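PDB 3TS3: capsid polyprotein VP90, which forms the astrovirus capsid, probably self-assembling into an icosahedral T=3 immature shell, and is represented here by its P2 globular spike (projection) domain. Local coordinates for residues Ile54-Tyr59 / Gly66-Leu71; Asp72-Trp77 / Asn150-Ala155; Gln12-Phe17 / Lys106-Asp111; Lys110-Pro115 / Gly140-Ser145. One frame throughout, in Å; residues are numbered along the deposited sequence.

Contact 1 (Ile54-Tyr59 / Gly66-Leu71); sequences IPSIGY and GTLFLL. Unlike the reference sequence in segment 54-59: Ile54 (reference Thr). Unlike the reference sequence in segment 66-71: Leu68 (reference Ser).
Ile57 and Phe69 face each other as a hydrogen-bonded pair of an antiparallel beta hairpin, each backbone N-H answered by the other's carbonyl. Phe69 N reaches Ile57 O at 2.9 Å, and that oxygen also receives a CA-H...O contact from Leu68. Tyr59 and Thr67 repeat the exchange, with Thr67 N 2.8 Å from Tyr59 O. Past the last bridge, Leu71 N donates to Pro55 O from above the carbonyl plane (3.0 Å). Water 1 also donates to Pro55 O, and to Leu71 O, while water 2 joins Tyr59 OH to Leu68 O. Ser56 OG and the N-H of Gly58 turn to outside partners, Asn126 and Thr124 for the hydroxyl, Thr125 for the amide.

One face of the hairpin holds two CH-pi contacts. Ile57 CB sits over one face of the Phe69 ring, 3.8 Å from its centroid; Thr67 CG2 does the same to Tyr59 at 3.7 Å. Phe69 CG stands between its backbone N and carbonyl carbon (chi1 62°), which starts the ring toward Ile57. Tyr59 CE2 meets that ring at its edge. Through Ile57, Tyr59 and Phe69 this face packs on strands 142-148 and 153-159, and Pro55 and Leu71 rest on Trp77 of strand 76-81.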
loop_
_atom_site.group_PDB
_atom_site.type_symbol
_atom_site.label_atom_id
_atom_site.label_comp_id
_atom_site.label_asym_id
_atom_site.label_seq_id
_atom_site.Cartn_x
_atom_site.Cartn_y
_atom_site.Cartn_z
ATOM N N ILE C 54 19.556 15.500 14.873
ATOM C CA ILE C 54 18.302 16.094 15.314
ATOM C C ILE C 54 17.591 16.698 14.116
ATOM O O ILE C 54 17.400 17.897 14.027
ATOM C CB ILE C 54 18.549 17.176 16.382
ATOM C CG1 ILE C 54 19.504 16.643 17.447
ATOM C CG2 ILE C 54 17.239 17.616 17.023
ATOM C CD1 ILE C 54 19.858 17.655 18.475
ATOM N N PRO C 55 17.193 15.837 13.195
ATOM C CA PRO C 55 16.470 16.291 12.007
ATOM C C PRO C 55 15.054 16.779 12.326
ATOM O O PRO C 55 14.418 16.279 13.242
ATOM C CB PRO C 55 16.415 15.031 11.138
ATOM C CG PRO C 55 16.437 13.911 12.119
ATOM C CD PRO C 55 17.381 14.377 13.202
ATOM N N SER C 56 14.583 17.755 11.559
ATOM C CA SER C 56 13.229 18.264 11.700
ATOM C C SER C 56 12.692 18.744 10.368
ATOM O O SER C 56 13.453 19.017 9.452
ATOM C CB SER C 56 13.180 19.428 12.690
ATOM O OG SER C 56 13.672 20.615 12.097
ATOM N N ILE C 57 11.374 18.861 10.289
ATOM C CA ILE C 57 10.728 19.482 9.154
ATOM C C ILE C 57 10.033 20.734 9.694
ATOM O O ILE C 57 9.230 20.651 10.603
ATOM C CB ILE C 57 9.678 18.551 8.531
ATOM C CG1 ILE C 57 10.341 17.304 7.927
ATOM C CG2 ILE C 57 8.877 19.293 7.466
ATOM C CD1 ILE C 57 11.373 17.594 6.860
ATOM N N GLY C 58 10.358 21.887 9.128
ATOM C CA GLY C 58 9.781 23.136 9.577
ATOM C C GLY C 58 8.569 23.600 8.796
ATOM O O GLY C 58 8.472 23.386 7.597
ATOM N N TYR C 59 7.651 24.258 9.491
ATOM C CA TYR C 59 6.474 24.807 8.846
ATOM C C TYR C 59 6.013 26.104 9.501
ATOM O O TYR C 59 6.434 26.425 10.603
ATOM C CB TYR C 59 5.344 23.776 8.764
ATOM C CG TYR C 59 4.804 23.263 10.082
ATOM C CD1 TYR C 59 3.659 23.804 10.632
ATOM C CD2 TYR C 59 5.416 22.221 10.753
ATOM C CE1 TYR C 59 3.141 23.330 11.811
ATOM C CE2 TYR C 59 4.907 21.738 11.937
ATOM C CZ TYR C 59 3.769 22.297 12.464
ATOM O OH TYR C 59 3.252 21.827 13.649
ATOM N N GLY C 66 7.664 30.441 12.843
ATOM C CA GLY C 66 7.595 29.071 12.385
ATOM C C GLY C 66 7.744 28.074 13.510
ATOM O O GLY C 66 8.066 28.430 14.633
ATOM N N THR C 67 7.518 26.813 13.180
ATOM C CA THR C 67 7.624 25.719 14.128
ATOM C C THR C 67 8.106 24.475 13.380
ATOM O O THR C 67 8.546 24.580 12.250
ATOM C CB THR C 67 6.338 25.481 14.928
ATOM O OG1 THR C 67 6.576 24.459 15.902
ATOM C CG2 THR C 67 5.191 25.084 14.019
ATOM N N LEU C 68 8.075 23.317 14.023
ATOM C CA LEU C 68 8.611 22.123 13.382
ATOM C C LEU C 68 8.043 20.832 13.956
ATOM O O LEU C 68 7.435 20.830 15.018
ATOM C CB LEU C 68 10.129 22.100 13.537
ATOM C CG LEU C 68 10.617 22.017 14.988
ATOM C CD1 LEU C 68 10.512 20.598 15.528
ATOM C CD2 LEU C 68 12.038 22.508 15.122
ATOM N N PHE C 69 8.263 19.738 13.235
ATOM C CA PHE C 69 8.058 18.403 13.766
ATOM C C PHE C 69 9.360 17.608 13.636
ATOM O O PHE C 69 10.010 17.651 12.608
ATOM C CB PHE C 69 6.796 17.681 13.237
ATOM C CG PHE C 69 6.760 17.414 11.744
ATOM C CD1 PHE C 69 7.243 16.229 11.225
ATOM C CD2 PHE C 69 6.137 18.296 10.885
ATOM C CE1 PHE C 69 7.162 15.960 9.871
ATOM C CE2 PHE C 69 6.049 18.031 9.530
ATOM C CZ PHE C 69 6.562 16.861 9.024
ATOM N N LEU C 70 9.762 16.951 14.716
ATOM C CA LEU C 70 11.004 16.192 14.747
ATOM C C LEU C 70 10.940 14.867 13.999
ATOM O O LEU C 70 9.901 14.247 13.929
ATOM C CB LEU C 70 11.440 15.941 16.191
ATOM C CG LEU C 70 11.706 17.160 17.068
ATOM C CD1 LEU C 70 11.816 16.722 18.511
ATOM C CD2 LEU C 70 12.974 17.865 16.631
ATOM N N LEU C 71 12.079 14.434 13.477
ATOM C CA LEU C 71 12.207 13.150 12.796
ATOM C C LEU C 71 13.246 12.316 13.529
ATOM O O LEU C 71 13.994 12.834 14.334
ATOM C CB LEU C 71 12.654 13.325 11.347
ATOM C CG LEU C 71 11.784 14.116 10.379
ATOM C CD1 LEU C 71 12.431 14.068 9.006
ATOM C CD2 LEU C 71 10.370 13.589 10.318
HETATM O O HOH W 1 15.025 15.005 15.690
HETATM O O HOH W 2 4.649 20.252 15.199
#

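Contact 2 (Asp72-Trp77 / Asn150-Ala155); sequences DAASWW and NGRRAA
Asp72 meets Arg152 through its carboxylate: OD2 lies 3.6 Å from Arg152 CG, against the aliphatic part of the chain. The opposite charges stay apart, with Asp72 OD2 4.6 Å from Arg152 NH1 and well out of the guanidinium plane, so their attraction is at most long-range. Water does the bridging instead. Water 3 accepts from Asp72 N and donates to both Asp72 OD2 and Arg153 O; water 4 donates to Asp72 OD2, 2.7 Å away, and to Gly151 O while accepting from Arg153 N. Ala73 follows, its carbonyl O linked by water 5 to Arg152 NH2, the water lying in the guanidinium plane 2.9 Å from that nitrogen. Ala74 then sets CB at the guanidinium edge, 3.8 Å from Arg152 NH2. Arg152 CG is anti to the backbone N (chi1 -168°), and the chain runs extended from CG to NE, carrying the guanidinium across to Ala73 and Ala74. Its NH2 is also bonded to Ser170. Ala74 CB also lies over one face of the Trp77 ring, toward its rim, and Trp77 NE1 bonds Ala74 O weakly. The water-bridged contact lies where the chain leads into strands 76-81 and 153-159, both neighbours of strand 164-171, which contributes Ser170.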
loop_
_atom_site.group_PDB
_atom_site.type_symbol
_atom_site.label_atom_id
_atom_site.label_comp_id
_atom_site.label_asym_id
_atom_site.label_seq_id
_atom_site.Cartn_x
_atom_site.Cartn_y
_atom_site.Cartn_z
ATOM N N ASP C 72 13.273 11.021 13.257
ATOM C CA ASP C 72 14.269 10.144 13.858
ATOM C C ASP C 72 15.655 10.412 13.282
ATOM O O ASP C 72 15.792 10.668 12.098
ATOM C CB ASP C 72 13.905 8.676 13.627
ATOM C CG ASP C 72 12.639 8.268 14.344
ATOM O OD1 ASP C 72 12.615 8.296 15.585
ATOM O OD2 ASP C 72 11.666 7.909 13.670
ATOM N N ALA C 73 16.677 10.330 14.123
ATOM C CA ALA C 73 18.046 10.465 13.646
ATOM C C ALA C 73 18.308 9.333 12.666
ATOM O O ALA C 73 17.859 8.220 12.883
ATOM C CB ALA C 73 19.021 10.368 14.815
ATOM N N ALA C 74 19.013 9.632 11.578
ATOM C CA ALA C 74 19.297 8.638 10.549
ATOM C C ALA C 74 20.484 9.020 9.672
ATOM O O ALA C 74 20.886 10.167 9.648
ATOM C CB ALA C 74 18.067 8.412 9.687
ATOM N N SER C 75 21.035 8.044 8.961
ATOM C CA SER C 75 22.122 8.284 8.013
ATOM C C SER C 75 21.704 8.154 6.544
ATOM O O SER C 75 22.459 8.509 5.658
ATOM C CB SER C 75 23.298 7.342 8.290
ATOM O OG SER C 75 23.940 7.643 9.517
ATOM N N TRP C 76 20.521 7.605 6.292
ATOM C CA TRP C 76 20.053 7.411 4.923
ATOM C C TRP C 76 18.740 8.157 4.675
ATOM O O TRP C 76 17.719 7.860 5.264
ATOM C CB TRP C 76 19.926 5.917 4.617
ATOM C CG TRP C 76 21.243 5.186 4.717
ATOM C CD1 TRP C 76 21.732 4.518 5.802
ATOM C CD2 TRP C 76 22.236 5.062 3.693
ATOM N NE1 TRP C 76 22.965 3.992 5.517
ATOM C CE2 TRP C 76 23.291 4.301 4.225
ATOM C CE3 TRP C 76 22.332 5.515 2.373
ATOM C CZ2 TRP C 76 24.425 3.993 3.493
ATOM C CZ3 TRP C 76 23.462 5.200 1.648
ATOM C CH2 TRP C 76 24.489 4.444 2.207
ATOM N N TRP C 77 18.813 9.132 3.785
ATOM C CA TRP C 77 17.721 10.043 3.513
ATOM C C TRP C 77 17.234 9.854 2.091
ATOM O O TRP C 77 18.019 9.726 1.179
ATOM C CB TRP C 77 18.180 11.475 3.796
ATOM C CG TRP C 77 18.555 11.601 5.230
ATOM C CD1 TRP C 77 19.800 11.481 5.769
ATOM C CD2 TRP C 77 17.659 11.798 6.327
ATOM N NE1 TRP C 77 19.738 11.621 7.134
ATOM C CE2 TRP C 77 18.433 11.819 7.499
ATOM C CE3 TRP C 77 16.281 11.979 6.428
ATOM C CZ2 TRP C 77 17.865 11.997 8.755
ATOM C CZ3 TRP C 77 15.728 12.162 7.664
ATOM C CH2 TRP C 77 16.515 12.176 8.813
ATOM N N ASN C 150 5.430 1.575 11.047
ATOM C CA ASN C 150 6.248 1.369 12.240
ATOM C C ASN C 150 6.291 2.604 13.121
ATOM O O ASN C 150 6.969 2.611 14.136
ATOM C CB ASN C 150 7.680 0.988 11.870
ATOM C CG ASN C 150 7.774 -0.357 11.210
ATOM O OD1 ASN C 150 7.038 -1.273 11.538
ATOM N ND2 ASN C 150 8.694 -0.478 10.270
ATOM N N GLY C 151 5.565 3.647 12.737
ATOM C CA GLY C 151 5.620 4.895 13.477
ATOM C C GLY C 151 6.863 5.738 13.231
ATOM O O GLY C 151 7.255 6.526 14.072
ATOM N N ARG C 152 7.472 5.579 12.064
ATOM C CA ARG C 152 8.641 6.371 11.711
ATOM C C ARG C 152 8.145 7.592 10.960
ATOM O O ARG C 152 7.630 7.485 9.856
ATOM C CB ARG C 152 9.576 5.563 10.822
ATOM C CG ARG C 152 10.941 6.194 10.636
ATOM C CD ARG C 152 11.803 5.373 9.707
ATOM N NE ARG C 152 13.190 5.827 9.707
ATOM C CZ ARG C 152 14.120 5.407 10.553
ATOM N NH1 ARG C 152 13.834 4.515 11.491
ATOM N NH2 ARG C 152 15.345 5.892 10.459
ATOM N N ARG C 153 8.308 8.749 11.588
ATOM C CA ARG C 153 7.809 10.008 11.066
ATOM C C ARG C 153 8.476 10.375 9.749
ATOM O O ARG C 153 9.661 10.137 9.546
ATOM C CB ARG C 153 8.022 11.131 12.087
ATOM C CG ARG C 153 7.231 12.419 11.826
ATOM C CD ARG C 153 6.024 12.444 12.713
ATOM N NE ARG C 153 5.199 13.649 12.656
ATOM C CZ ARG C 153 5.057 14.499 13.664
ATOM N NH1 ARG C 153 5.722 14.311 14.794
ATOM N NH2 ARG C 153 4.244 15.534 13.543
ATOM N N ALA C 154 7.674 10.973 8.874
ATOM C CA ALA C 154 8.067 11.330 7.516
ATOM C C ALA C 154 7.266 12.534 7.035
ATOM O O ALA C 154 6.383 13.004 7.720
ATOM C CB ALA C 154 7.858 10.156 6.579
ATOM N N ALA C 155 7.595 13.033 5.853
ATOM C CA ALA C 155 6.880 14.167 5.309
ATOM C C ALA C 155 6.498 13.954 3.860
ATOM O O ALA C 155 7.269 13.412 3.095
ATOM C CB ALA C 155 7.719 15.424 5.436
HETATM O O HOH W 3 11.509 9.646 11.437
HETATM O O HOH W 4 9.114 8.609 14.386
HETATM O O HOH W 5 17.756 5.557 11.960
#

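Contact 3 (Gln12-Phe17 / Lys106-Asp111); sequences QYTPYF and KQHIKD
Gln107 grips the 12-17 backbone with both ends of its side-chain amide. NE2 donates to Gln12 O at 2.7 Å, the oxygen lying in the amide plane, while OE1 accepts from Thr14 N at 3.1 Å; both bonds are nearly straight at 170°. The chain of Gln107 is extended beyond CG, which brings the amide up to the backbone. His108 supplies the second polar hold: NE2 donates to Thr14 OG1 at 2.8 Å, near the ring plane, and makes a weak, bent bond to Thr14 O. Thr14 OG1 also bonds Gln100. Water 6 accepts from Phe17 N and gives a weak bond to Asp111 OD2. Gln12 OE1 accepts from Tyr3 and Leu4 of the second subunit.

Backbone atoms also pack over the imidazole. Tyr16 C sits over the centre of one ring face, 3.6 Å above the plane, with Phe17 N nearer the rim, and Gln107 CB lies against the opposite face. Apolar contact is lighter: Phe17 CD2 touches His108 CB at 4.0 Å, and Phe17 CE2 lies 4.3 Å from Ile109 CD1. The contact ties the N-terminal loop to the type I turn His108-Asp111 after helix 102-105; Phe17 and Ile109 rest on Ile144 of strand 142-148.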
loop_
_atom_site.group_PDB
_atom_site.type_symbol
_atom_site.label_atom_id
_atom_site.label_comp_id
_atom_site.label_asym_id
_atom_site.label_seq_id
_atom_site.Cartn_x
_atom_site.Cartn_y
_atom_site.Cartn_z
ATOM N N GLN C 12 -11.040 14.193 -12.249
ATOM C CA GLN C 12 -12.402 14.172 -11.765
ATOM C C GLN C 12 -12.509 15.077 -10.550
ATOM O O GLN C 12 -11.587 15.159 -9.766
ATOM C CB GLN C 12 -12.790 12.751 -11.352
ATOM C CG GLN C 12 -14.194 12.650 -10.823
ATOM C CD GLN C 12 -14.414 11.433 -9.951
ATOM O OE1 GLN C 12 -14.251 10.306 -10.386
ATOM N NE2 GLN C 12 -14.814 11.670 -8.716
ATOM N N TYR C 13 -13.642 15.746 -10.398
ATOM C CA TYR C 13 -13.870 16.546 -9.206
ATOM C C TYR C 13 -13.999 15.616 -8.006
ATOM O O TYR C 13 -14.723 14.631 -8.051
ATOM C CB TYR C 13 -15.165 17.376 -9.361
ATOM C CG TYR C 13 -15.735 18.003 -8.091
ATOM C CD1 TYR C 13 -15.187 19.156 -7.549
ATOM C CD2 TYR C 13 -16.848 17.457 -7.464
ATOM C CE1 TYR C 13 -15.722 19.730 -6.401
ATOM C CE2 TYR C 13 -17.382 18.025 -6.316
ATOM C CZ TYR C 13 -16.812 19.159 -5.794
ATOM O OH TYR C 13 -17.345 19.722 -4.656
ATOM N N THR C 14 -13.290 15.939 -6.933
ATOM C CA THR C 14 -13.483 15.268 -5.657
ATOM C C THR C 14 -13.788 16.402 -4.686
ATOM O O THR C 14 -13.150 17.431 -4.745
ATOM C CB THR C 14 -12.274 14.438 -5.215
ATOM O OG1 THR C 14 -11.111 15.264 -5.153
ATOM C CG2 THR C 14 -12.026 13.299 -6.191
ATOM N N PRO C 15 -14.792 16.226 -3.836
ATOM C CA PRO C 15 -15.287 17.312 -2.974
ATOM C C PRO C 15 -14.353 17.864 -1.888
ATOM O O PRO C 15 -14.379 19.057 -1.619
ATOM C CB PRO C 15 -16.563 16.731 -2.372
ATOM C CG PRO C 15 -16.361 15.277 -2.381
ATOM C CD PRO C 15 -15.491 14.959 -3.567
ATOM N N TYR C 16 -13.576 16.993 -1.263
ATOM C CA TYR C 16 -12.695 17.383 -0.167
ATOM C C TYR C 16 -11.443 16.527 -0.190
ATOM O O TYR C 16 -11.383 15.550 -0.907
ATOM C CB TYR C 16 -13.405 17.250 1.190
ATOM C CG TYR C 16 -14.669 18.069 1.277
ATOM C CD1 TYR C 16 -15.902 17.477 1.113
ATOM C CD2 TYR C 16 -14.621 19.439 1.484
ATOM C CE1 TYR C 16 -17.053 18.209 1.174
ATOM C CE2 TYR C 16 -15.775 20.179 1.549
ATOM C CZ TYR C 16 -16.985 19.558 1.387
ATOM O OH TYR C 16 -18.158 20.272 1.433
ATOM N N PHE C 17 -10.459 16.891 0.623
ATOM C CA PHE C 17 -9.214 16.143 0.660
ATOM C C PHE C 17 -9.563 14.705 1.061
ATOM O O PHE C 17 -9.133 13.758 0.409
ATOM C CB PHE C 17 -8.288 16.793 1.704
ATOM C CG PHE C 17 -6.850 16.332 1.648
ATOM C CD1 PHE C 17 -6.509 15.039 1.955
ATOM C CD2 PHE C 17 -5.845 17.222 1.336
ATOM C CE1 PHE C 17 -5.199 14.636 1.925
ATOM C CE2 PHE C 17 -4.531 16.825 1.304
ATOM C CZ PHE C 17 -4.206 15.531 1.597
ATOM N N LYS C 106 -4.641 17.435 -6.443
ATOM C CA LYS C 106 -4.154 18.780 -6.751
ATOM C C LYS C 106 -5.242 19.793 -6.422
ATOM O O LYS C 106 -4.968 20.946 -6.157
ATOM C CB LYS C 106 -3.730 18.914 -8.215
ATOM C CG LYS C 106 -2.438 18.208 -8.558
ATOM C CD LYS C 106 -2.021 18.454 -10.004
ATOM C CE LYS C 106 -0.722 17.725 -10.316
ATOM N NZ LYS C 106 -0.286 17.913 -11.729
ATOM N N GLN C 107 -6.482 19.339 -6.452
ATOM C CA GLN C 107 -7.615 20.192 -6.130
ATOM C C GLN C 107 -7.600 20.638 -4.674
ATOM O O GLN C 107 -8.226 21.623 -4.315
ATOM C CB GLN C 107 -8.929 19.484 -6.430
ATOM C CG GLN C 107 -9.141 19.183 -7.884
ATOM C CD GLN C 107 -10.219 18.141 -8.111
ATOM O OE1 GLN C 107 -11.272 18.172 -7.484
ATOM N NE2 GLN C 107 -9.954 17.221 -9.021
ATOM N N HIS C 108 -6.940 19.860 -3.834
ATOM C CA HIS C 108 -6.968 20.098 -2.397
ATOM C C HIS C 108 -5.623 20.309 -1.708
ATOM O O HIS C 108 -5.583 20.664 -0.539
ATOM C CB HIS C 108 -7.678 18.917 -1.737
ATOM C CG HIS C 108 -8.927 18.509 -2.451
ATOM N ND1 HIS C 108 -10.099 19.226 -2.365
ATOM C CD2 HIS C 108 -9.177 17.476 -3.289
ATOM C CE1 HIS C 108 -11.019 18.645 -3.114
ATOM N NE2 HIS C 108 -10.485 17.583 -3.685
ATOM N N ILE C 109 -4.538 20.064 -2.424
ATOM C CA ILE C 109 -3.206 20.062 -1.832
ATOM C C ILE C 109 -2.796 21.422 -1.275
ATOM O O ILE C 109 -2.012 21.496 -0.348
ATOM C CB ILE C 109 -2.143 19.430 -2.768
ATOM C CG1 ILE C 109 -0.864 19.099 -1.999
ATOM C CG2 ILE C 109 -1.868 20.312 -3.978
ATOM C CD1 ILE C 109 -1.045 18.080 -0.905
ATOM N N LYS C 110 -3.354 22.479 -1.843
ATOM C CA LYS C 110 -3.053 23.832 -1.400
ATOM C C LYS C 110 -4.145 24.402 -0.501
ATOM O O LYS C 110 -4.230 25.605 -0.319
ATOM C CB LYS C 110 -2.780 24.756 -2.586
ATOM C CG LYS C 110 -1.601 24.328 -3.432
ATOM C CD LYS C 110 -1.339 25.351 -4.511
ATOM C CE LYS C 110 -0.374 24.838 -5.546
ATOM N NZ LYS C 110 -0.179 25.850 -6.634
ATOM N N ASP C 111 -4.980 23.530 0.053
ATOM C CA ASP C 111 -6.023 23.958 0.970
ATOM C C ASP C 111 -5.445 24.017 2.374
ATOM O O ASP C 111 -5.591 23.094 3.154
ATOM C CB ASP C 111 -7.210 23.002 0.946
ATOM C CG ASP C 111 -8.338 23.481 1.816
ATOM O OD1 ASP C 111 -8.201 24.591 2.362
ATOM O OD2 ASP C 111 -9.334 22.755 1.967
HETATM O O HOH W 6 -10.501 19.550 1.744
#

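Contact 4 (Lys110-Pro115 / Gly140-Ser145); sequences KDYTEP and GDPVIS
Tyr112 reaches across to Gly140 and Pro142 with its hydroxyl, and this is the close part of the contact. The OH gives a weak hydrogen bond to Gly140 O at 2.7 Å and at the same time lies against the proline ring, with Tyr112 OH 3.3 Å from Pro142 CD and 3.5 Å from Pro142 CG. Behind the oxygen the fit relaxes: Tyr112 CZ is 4.1 Å from Pro142 CG, and the two side chains meet at a slant. Tyr112 CG is anti to its carbonyl carbon, beside the backbone N (chi1 -63°), and the far end of the ring comes nearer the other segment. The acceptor, Gly140 O, lies two residues before strand 142-148.

The exposed side is thinner. Lys110 offers only the base of its chain, CG standing 4.1 Å from Pro142 CG, while the rest continues extended beyond CG. Farther along, the 110-115 loop is held by its own bonds. Thr113 OG1 donates to Asp111 OD1 at 2.7 Å, meeting the carboxylate on its syn side, and Glu114 N bonds Asp111 O to close a type I turn; Asp111 itself is the centre of an inverse gamma turn.

Tyr112 and Pro142 both pack on Ile117 of strand 117-119, and Lys119 makes a cation-pi contact with the Tyr112 ring. Pro142 also lies on Tyr158 of strand 153-159, and the loop rests on the start of strand 142-148, which is paired with strands 117-119 and 153-159.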
loop_
_atom_site.group_PDB
_atom_site.type_symbol
_atom_site.label_atom_id
_atom_site.label_comp_id
_atom_site.label_asym_id
_atom_site.label_seq_id
_atom_site.Cartn_x
_atom_site.Cartn_y
_atom_site.Cartn_z
ATOM N N LYS C 110 -3.354 22.479 -1.843
ATOM C CA LYS C 110 -3.053 23.832 -1.400
ATOM C C LYS C 110 -4.145 24.402 -0.501
ATOM O O LYS C 110 -4.230 25.605 -0.319
ATOM C CB LYS C 110 -2.780 24.756 -2.586
ATOM C CG LYS C 110 -1.601 24.328 -3.432
ATOM C CD LYS C 110 -1.339 25.351 -4.511
ATOM C CE LYS C 110 -0.374 24.838 -5.546
ATOM N NZ LYS C 110 -0.179 25.850 -6.634
ATOM N N ASP C 111 -4.980 23.530 0.053
ATOM C CA ASP C 111 -6.023 23.958 0.970
ATOM C C ASP C 111 -5.445 24.017 2.374
ATOM O O ASP C 111 -5.591 23.094 3.154
ATOM C CB ASP C 111 -7.210 23.002 0.946
ATOM C CG ASP C 111 -8.338 23.481 1.816
ATOM O OD1 ASP C 111 -8.201 24.591 2.362
ATOM O OD2 ASP C 111 -9.334 22.755 1.967
ATOM N N TYR C 112 -4.810 25.141 2.669
ATOM C CA TYR C 112 -4.092 25.366 3.918
ATOM C C TYR C 112 -4.999 25.394 5.135
ATOM O O TYR C 112 -4.540 25.288 6.258
ATOM C CB TYR C 112 -3.194 26.596 3.817
ATOM C CG TYR C 112 -2.109 26.419 2.774
ATOM C CD1 TYR C 112 -1.061 25.543 2.983
ATOM C CD2 TYR C 112 -2.146 27.115 1.578
ATOM C CE1 TYR C 112 -0.084 25.371 2.040
ATOM C CE2 TYR C 112 -1.172 26.951 0.632
ATOM C CZ TYR C 112 -0.144 26.077 0.864
ATOM O OH TYR C 112 0.829 25.912 -0.086
ATOM N N THR C 113 -6.291 25.533 4.902
ATOM C CA THR C 113 -7.260 25.434 5.980
ATOM C C THR C 113 -7.362 24.009 6.553
ATOM O O THR C 113 -7.727 23.833 7.700
ATOM C CB THR C 113 -8.625 26.042 5.623
ATOM O OG1 THR C 113 -9.323 25.172 4.738
ATOM C CG2 THR C 113 -8.432 27.393 4.964
ATOM N N GLU C 114 -7.026 22.994 5.758
ATOM C CA GLU C 114 -7.027 21.630 6.282
ATOM C C GLU C 114 -5.931 21.516 7.331
ATOM O O GLU C 114 -4.805 21.913 7.091
ATOM C CB GLU C 114 -6.753 20.610 5.170
ATOM C CG GLU C 114 -7.918 20.311 4.265
ATOM C CD GLU C 114 -9.019 19.512 4.938
ATOM O OE1 GLU C 114 -8.822 19.022 6.067
ATOM O OE2 GLU C 114 -10.075 19.373 4.306
ATOM N N PRO C 115 -6.246 20.915 8.467
ATOM C CA PRO C 115 -5.282 20.806 9.561
ATOM C C PRO C 115 -4.030 20.038 9.145
ATOM O O PRO C 115 -2.943 20.372 9.579
ATOM C CB PRO C 115 -6.063 20.046 10.624
ATOM C CG PRO C 115 -7.469 20.485 10.404
ATOM C CD PRO C 115 -7.616 20.616 8.917
ATOM N N GLY C 140 6.573 27.882 1.690
ATOM C CA GLY C 140 5.145 27.854 1.474
ATOM C C GLY C 140 4.614 26.641 0.728
ATOM O O GLY C 140 3.415 26.485 0.629
ATOM N N ASP C 141 5.494 25.779 0.230
ATOM C CA ASP C 141 5.036 24.568 -0.451
ATOM C C ASP C 141 4.288 23.713 0.551
ATOM O O ASP C 141 4.659 23.664 1.704
ATOM C CB ASP C 141 6.216 23.765 -1.005
ATOM C CG ASP C 141 6.699 24.280 -2.349
ATOM O OD1 ASP C 141 6.028 25.139 -2.935
ATOM O OD2 ASP C 141 7.748 23.809 -2.803
ATOM N N PRO C 142 3.249 23.018 0.111
ATOM C CA PRO C 142 2.495 22.198 1.055
ATOM C C PRO C 142 3.370 21.116 1.674
ATOM O O PRO C 142 4.164 20.509 0.982
ATOM C CB PRO C 142 1.431 21.553 0.170
ATOM C CG PRO C 142 1.171 22.572 -0.898
ATOM C CD PRO C 142 2.510 23.237 -1.148
ATOM N N VAL C 143 3.225 20.912 2.977
ATOM C CA VAL C 143 3.890 19.821 3.663
ATOM C C VAL C 143 2.904 19.104 4.580
ATOM O O VAL C 143 2.063 19.733 5.205
ATOM C CB VAL C 143 5.162 20.270 4.422
ATOM C CG1 VAL C 143 4.849 21.307 5.479
ATOM C CG2 VAL C 143 5.865 19.073 5.030
ATOM N N ILE C 144 2.993 17.783 4.613
ATOM C CA ILE C 144 2.101 16.994 5.446
ATOM C C ILE C 144 2.873 16.017 6.323
ATOM O O ILE C 144 3.701 15.272 5.838
ATOM C CB ILE C 144 1.080 16.212 4.594
ATOM C CG1 ILE C 144 0.209 17.173 3.781
ATOM C CG2 ILE C 144 0.219 15.311 5.472
ATOM C CD1 ILE C 144 -0.613 16.490 2.699
ATOM N N SER C 145 2.571 16.021 7.614
ATOM C CA SER C 145 3.160 15.086 8.562
ATOM C C SER C 145 2.552 13.700 8.363
ATOM O O SER C 145 1.347 13.551 8.388
ATOM C CB SER C 145 2.872 15.593 9.974
ATOM O OG SER C 145 3.070 14.597 10.946
#

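Contacts 1 and 3 are partly buried and combine direct hydrogen bonds with apolar packing, but contact 1 is backbone pairing within one hairpin, whereas contact 3 joins two irregular loops through side-chain amide and imidazole. Contact 2 is a surface contact bridged by water; contact 4, also partly buried, depends on one phenol and a proline. Strands 142-148 and 153-159, neighbours in the large sheet, carry the second segments of contacts 4 and 2, and Arg153 NE probably bonds Ser145 OG between them. Contact 1 packs on both. Contact 3 shares Lys110 and Asp111 with contact 4 but lies about 28 Å from contact 2, centre to centre.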